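Local coordinates for protein Mypaa.01249.c (PDB 3RD5) that is a putative oxidoreductase of the short-chain dehydrogenase/reductase family, whose natural substrate is not established, at residues A98-E109 with N153-W162. Sequence-based numbering, arbitrary orientation.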
loop_
_atom_site.group_PDB
_atom_site.type_symbol
_atom_site.label_atom_id
_atom_site.label_comp_id
_atom_site.label_asym_id
_atom_site.label_seq_id
_atom_site.Cartn_x
_atom_site.Cartn_y
_atom_site.Cartn_z
ATOM N N ALA A 98 -6.411 4.891 -13.062
ATOM C CA ALA A 98 -6.719 5.313 -14.447
ATOM C C ALA A 98 -7.872 6.297 -14.529
ATOM O O ALA A 98 -8.777 6.198 -15.337
ATOM C CB ALA A 98 -6.944 4.091 -15.322
ATOM N N VAL A 99 -7.807 7.288 -13.662
ATOM C CA VAL A 99 -8.770 8.392 -13.543
ATOM C C VAL A 99 -8.297 9.601 -14.388
ATOM O O VAL A 99 -7.138 9.648 -14.814
ATOM C CB VAL A 99 -8.937 8.815 -12.076
ATOM C CG1 VAL A 99 -9.588 7.662 -11.255
ATOM C CG2 VAL A 99 -7.628 9.255 -11.450
ATOM N N PRO A 100 -9.189 10.565 -14.665
ATOM C CA PRO A 100 -8.772 11.806 -15.319
ATOM C C PRO A 100 -7.753 12.596 -14.538
ATOM O O PRO A 100 -7.554 12.384 -13.333
ATOM C CB PRO A 100 -10.082 12.582 -15.495
ATOM C CG PRO A 100 -11.152 11.510 -15.446
ATOM C CD PRO A 100 -10.637 10.527 -14.445
ATOM N N TYR A 101 -7.091 13.507 -15.229
ATOM C CA TYR A 101 -6.131 14.410 -14.597
ATOM C C TYR A 101 -6.819 15.265 -13.540
ATOM O O TYR A 101 -7.833 15.888 -13.808
ATOM C CB TYR A 101 -5.500 15.329 -15.664
ATOM C CG TYR A 101 -4.591 16.396 -15.126
ATOM C CD1 TYR A 101 -5.058 17.691 -14.920
ATOM C CD2 TYR A 101 -3.263 16.114 -14.845
ATOM C CE1 TYR A 101 -4.237 18.684 -14.392
ATOM C CE2 TYR A 101 -2.404 17.111 -14.345
ATOM C CZ TYR A 101 -2.901 18.393 -14.137
ATOM O OH TYR A 101 -2.094 19.414 -13.630
ATOM N N ALA A 102 -6.228 15.293 -12.353
ATOM C CA ALA A 102 -6.699 16.069 -11.217
ATOM C C ALA A 102 -5.588 16.233 -10.222
ATOM O O ALA A 102 -4.662 15.429 -10.187
ATOM C CB ALA A 102 -7.923 15.382 -10.559
ATOM N N LEU A 103 -5.680 17.293 -9.422
ATOM C CA LEU A 103 -4.691 17.598 -8.408
ATOM C C LEU A 103 -5.271 17.447 -7.019
ATOM O O LEU A 103 -6.456 17.740 -6.755
ATOM C CB LEU A 103 -4.192 19.030 -8.611
ATOM C CG LEU A 103 -3.419 19.310 -9.892
ATOM C CD1 LEU A 103 -2.933 20.792 -9.886
ATOM C CD2 LEU A 103 -2.278 18.340 -10.173
ATOM N N THR A 104 -4.414 17.034 -6.105
ATOM C CA THR A 104 -4.768 16.953 -4.687
ATOM C C THR A 104 -4.693 18.351 -4.053
ATOM O O THR A 104 -4.234 19.292 -4.659
ATOM C CB THR A 104 -3.825 15.968 -3.947
ATOM O OG1 THR A 104 -2.501 16.551 -3.819
ATOM C CG2 THR A 104 -3.731 14.645 -4.613
ATOM N N VAL A 105 -5.089 18.408 -2.770
ATOM C CA VAL A 105 -4.991 19.601 -1.939
ATOM C C VAL A 105 -3.561 20.186 -1.982
ATOM O O VAL A 105 -3.328 21.422 -1.962
ATOM C CB VAL A 105 -5.370 19.216 -0.443
ATOM C CG1 VAL A 105 -5.205 20.391 0.459
ATOM C CG2 VAL A 105 -6.818 18.626 -0.382
ATOM N N ASP A 106 -2.591 19.274 -1.995
ATOM C CA ASP A 106 -1.177 19.628 -1.969
ATOM C C ASP A 106 -0.531 19.858 -3.344
ATOM O O ASP A 106 0.677 20.112 -3.438
ATOM C CB ASP A 106 -0.426 18.544 -1.163
ATOM C CG ASP A 106 -1.008 18.388 0.243
ATOM O OD1 ASP A 106 -0.847 19.353 1.039
ATOM O OD2 ASP A 106 -1.673 17.367 0.501
ATOM N N GLY A 107 -1.344 19.783 -4.386
ATOM C CA GLY A 107 -0.886 20.025 -5.753
ATOM C C GLY A 107 -0.277 18.865 -6.468
ATOM O O GLY A 107 0.387 19.032 -7.506
ATOM N N PHE A 108 -0.510 17.662 -5.942
ATOM C CA PHE A 108 0.045 16.483 -6.577
ATOM C C PHE A 108 -0.933 15.937 -7.624
ATOM O O PHE A 108 -2.142 16.010 -7.449
ATOM C CB PHE A 108 0.316 15.351 -5.570
ATOM C CG PHE A 108 1.120 15.745 -4.355
ATOM C CD1 PHE A 108 2.176 16.654 -4.425
ATOM C CD2 PHE A 108 0.880 15.103 -3.143
ATOM C CE1 PHE A 108 2.894 16.954 -3.291
ATOM C CE2 PHE A 108 1.650 15.399 -2.001
ATOM C CZ PHE A 108 2.626 16.354 -2.102
ATOM N N GLU A 109 -0.425 15.338 -8.703
ATOM C CA GLU A 109 -1.286 14.569 -9.615
ATOM C C GLU A 109 -1.961 13.479 -8.770
ATOM O O GLU A 109 -1.335 12.886 -7.875
ATOM C CB GLU A 109 -0.480 14.019 -10.793
ATOM C CG GLU A 109 -1.259 13.198 -11.801
ATOM C CD GLU A 109 -1.469 11.730 -11.383
ATOM O OE1 GLU A 109 -0.505 11.151 -10.830
ATOM O OE2 GLU A 109 -2.581 11.174 -11.590
ATOM N N ASN A 153 4.504 15.100 -11.204
ATOM C CA ASN A 153 3.099 15.464 -11.102
ATOM C C ASN A 153 2.449 15.863 -12.431
ATOM O O ASN A 153 1.333 16.392 -12.434
ATOM C CB ASN A 153 2.925 16.551 -10.028
ATOM C CG ASN A 153 3.123 16.003 -8.633
ATOM O OD1 ASN A 153 2.430 15.073 -8.225
ATOM N ND2 ASN A 153 4.126 16.515 -7.891
ATOM N N TRP A 154 3.079 15.524 -13.540
ATOM C CA TRP A 154 2.455 15.644 -14.886
ATOM C C TRP A 154 2.001 17.081 -15.139
ATOM O O TRP A 154 0.929 17.310 -15.720
ATOM C CB TRP A 154 1.279 14.654 -15.013
ATOM C CG TRP A 154 1.618 13.188 -14.905
ATOM C CD1 TRP A 154 1.804 12.464 -13.754
ATOM C CD2 TRP A 154 1.768 12.265 -15.991
ATOM N NE1 TRP A 154 2.060 11.154 -14.069
ATOM C CE2 TRP A 154 2.058 11.013 -15.429
ATOM C CE3 TRP A 154 1.685 12.383 -17.393
ATOM C CZ2 TRP A 154 2.268 9.870 -16.201
ATOM C CZ3 TRP A 154 1.898 11.248 -18.168
ATOM C CH2 TRP A 154 2.192 10.008 -17.567
ATOM N N ARG A 155 2.833 18.040 -14.761
ATOM C CA ARG A 155 2.483 19.460 -14.946
ATOM C C ARG A 155 2.772 19.987 -16.346
ATOM O O ARG A 155 2.100 20.939 -16.814
ATOM C CB ARG A 155 3.266 20.294 -13.925
ATOM C CG ARG A 155 2.879 21.765 -13.908
ATOM C CD ARG A 155 1.464 21.976 -13.475
ATOM N NE ARG A 155 1.089 23.368 -13.727
ATOM C CZ ARG A 155 0.622 23.829 -14.889
ATOM N NH1 ARG A 155 0.422 23.009 -15.935
ATOM N NH2 ARG A 155 0.335 25.128 -14.996
ATOM N N SER A 156 3.751 19.403 -17.010
ATOM C CA SER A 156 4.304 19.936 -18.284
ATOM C C SER A 156 4.428 18.876 -19.369
ATOM O O SER A 156 5.221 19.016 -20.309
ATOM C CB SER A 156 5.670 20.598 -18.013
ATOM O OG SER A 156 5.526 21.640 -17.047
ATOM N N ARG A 157 3.626 17.819 -19.255
ATOM C CA ARG A 157 3.630 16.719 -20.195
ATOM C C ARG A 157 2.196 16.148 -20.273
ATOM O O ARG A 157 1.537 16.027 -19.257
ATOM C CB ARG A 157 4.636 15.609 -19.772
ATOM C CG ARG A 157 4.384 14.968 -18.426
ATOM C CD ARG A 157 5.629 14.245 -17.906
ATOM N NE ARG A 157 5.491 13.663 -16.570
ATOM C CZ ARG A 157 5.330 12.357 -16.311
ATOM N NH1 ARG A 157 5.248 11.466 -17.289
ATOM N NH2 ARG A 157 5.290 11.966 -15.053
ATOM N N ARG A 158 1.742 15.826 -21.473
ATOM C CA ARG A 158 0.388 15.320 -21.707
ATOM C C ARG A 158 0.108 14.145 -20.773
ATOM O O ARG A 158 0.931 13.200 -20.634
ATOM C CB ARG A 158 0.225 14.868 -23.157
ATOM C CG ARG A 158 -1.077 14.112 -23.444
ATOM C CD ARG A 158 -1.063 13.562 -24.901
ATOM N NE ARG A 158 -1.205 14.629 -25.828
ATOM C CZ ARG A 158 -0.528 14.801 -26.974
ATOM N NH1 ARG A 158 0.503 14.020 -27.325
ATOM N NH2 ARG A 158 -0.845 15.805 -27.727
ATOM N N TYR A 159 -1.067 14.162 -20.156
ATOM C CA TYR A 159 -1.470 13.113 -19.243
ATOM C C TYR A 159 -1.896 11.841 -19.967
ATOM O O TYR A 159 -2.547 11.883 -21.009
ATOM C CB TYR A 159 -2.643 13.620 -18.425
ATOM C CG TYR A 159 -3.127 12.746 -17.274
ATOM C CD1 TYR A 159 -2.368 12.605 -16.100
ATOM C CD2 TYR A 159 -4.377 12.132 -17.334
ATOM C CE1 TYR A 159 -2.896 11.878 -15.034
ATOM C CE2 TYR A 159 -4.889 11.423 -16.285
ATOM C CZ TYR A 159 -4.138 11.284 -15.170
ATOM O OH TYR A 159 -4.754 10.567 -14.106
ATOM N N SER A 160 -1.597 10.690 -19.349
ATOM C CA SER A 160 -2.104 9.376 -19.706
ATOM C C SER A 160 -2.713 8.762 -18.444
ATOM O O SER A 160 -1.952 8.488 -17.480
ATOM C CB SER A 160 -0.968 8.512 -20.205
ATOM O OG SER A 160 -1.391 7.123 -20.218
ATOM N N PRO A 161 -4.034 8.509 -18.400
ATOM C CA PRO A 161 -4.604 7.882 -17.209
ATOM C C PRO A 161 -3.867 6.584 -16.791
ATOM O O PRO A 161 -3.586 6.379 -15.606
ATOM C CB PRO A 161 -6.058 7.637 -17.574
ATOM C CG PRO A 161 -6.349 8.762 -18.550
ATOM C CD PRO A 161 -5.101 8.936 -19.346
ATOM N N TRP A 162 -3.598 5.707 -17.747
ATOM C CA TRP A 162 -2.954 4.428 -17.423
ATOM C C TRP A 162 -1.486 4.593 -17.123
ATOM O O TRP A 162 -0.982 3.933 -16.180
ATOM C CB TRP A 162 -3.207 3.355 -18.510
ATOM C CG TRP A 162 -4.564 2.764 -18.379
ATOM C CD1 TRP A 162 -5.683 3.043 -19.138
ATOM C CD2 TRP A 162 -4.988 1.877 -17.348
ATOM N NE1 TRP A 162 -6.745 2.339 -18.645
ATOM C CE2 TRP A 162 -6.345 1.605 -17.556
ATOM C CE3 TRP A 162 -4.320 1.246 -16.285
ATOM C CZ2 TRP A 162 -7.071 0.740 -16.692
ATOM C CZ3 TRP A 162 -5.046 0.382 -15.443
ATOM C CH2 TRP A 162 -6.407 0.146 -15.684
HETATM O O HOH W 1 0.305 18.897 -12.529
HETATM O O HOH W 2 1.434 9.287 -11.722
#
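Tyr101 and Tyr159 form a T-shaped pair: ring planes 76° apart, centroids separated by 5.6 Å, the edge of Tyr101 turned to a face of Tyr159. That same face receives Tyr101 CB, 3.8 Å from the Tyr159 centroid in a CH-pi contact, while Val99 O and the Glu109 carboxyl carbon lie at its edge. Trp154 has an offset approach from Tyr159 CD1 on one face; on the other, the Arg157 guanidinium group sits with Trp154 CD2 over its centre. At the far end, Ala98 CB rests above the six-membered ring of Trp162, 3.5 Å from its centroid.

With CG anti to the backbone N (chi1 -173°), the Tyr159 ring reaches across to residues 99-101, and its OH donates to Val99 O at 2.7 Å, from above the carbonyl plane. Gln111 also bonds this hydroxyl and Pro161 O. At the other end, Asn153 OD1 accepts the N-H of Glu109 at 2.9 Å (angle 146°), and its amide runs beside the Phe108 ring, nearly parallel to it.

Glu109, its chain bent at chi2, packs CG 3.7 Å from Trp154 CD1 and N-caps helix 110-126, its carboxylate accepting from Gln111 N and Ile112 N. One water links Glu109 OE1 to Trp154 NE1; another connects Tyr101 OH with Asn153 O. The contact thus joins the loop following strand 87-92 to the segment entering helix 161-185 in this Rossmann-type fold. The helix N-terminus probably stabilises a negative charge on Glu109, while two direct hydrogen bonds, one at the Tyr159 hydroxyl and one at Asn153, tie the segments together and the waters bridge polar atoms beside the Tyr101 and Trp154 rings.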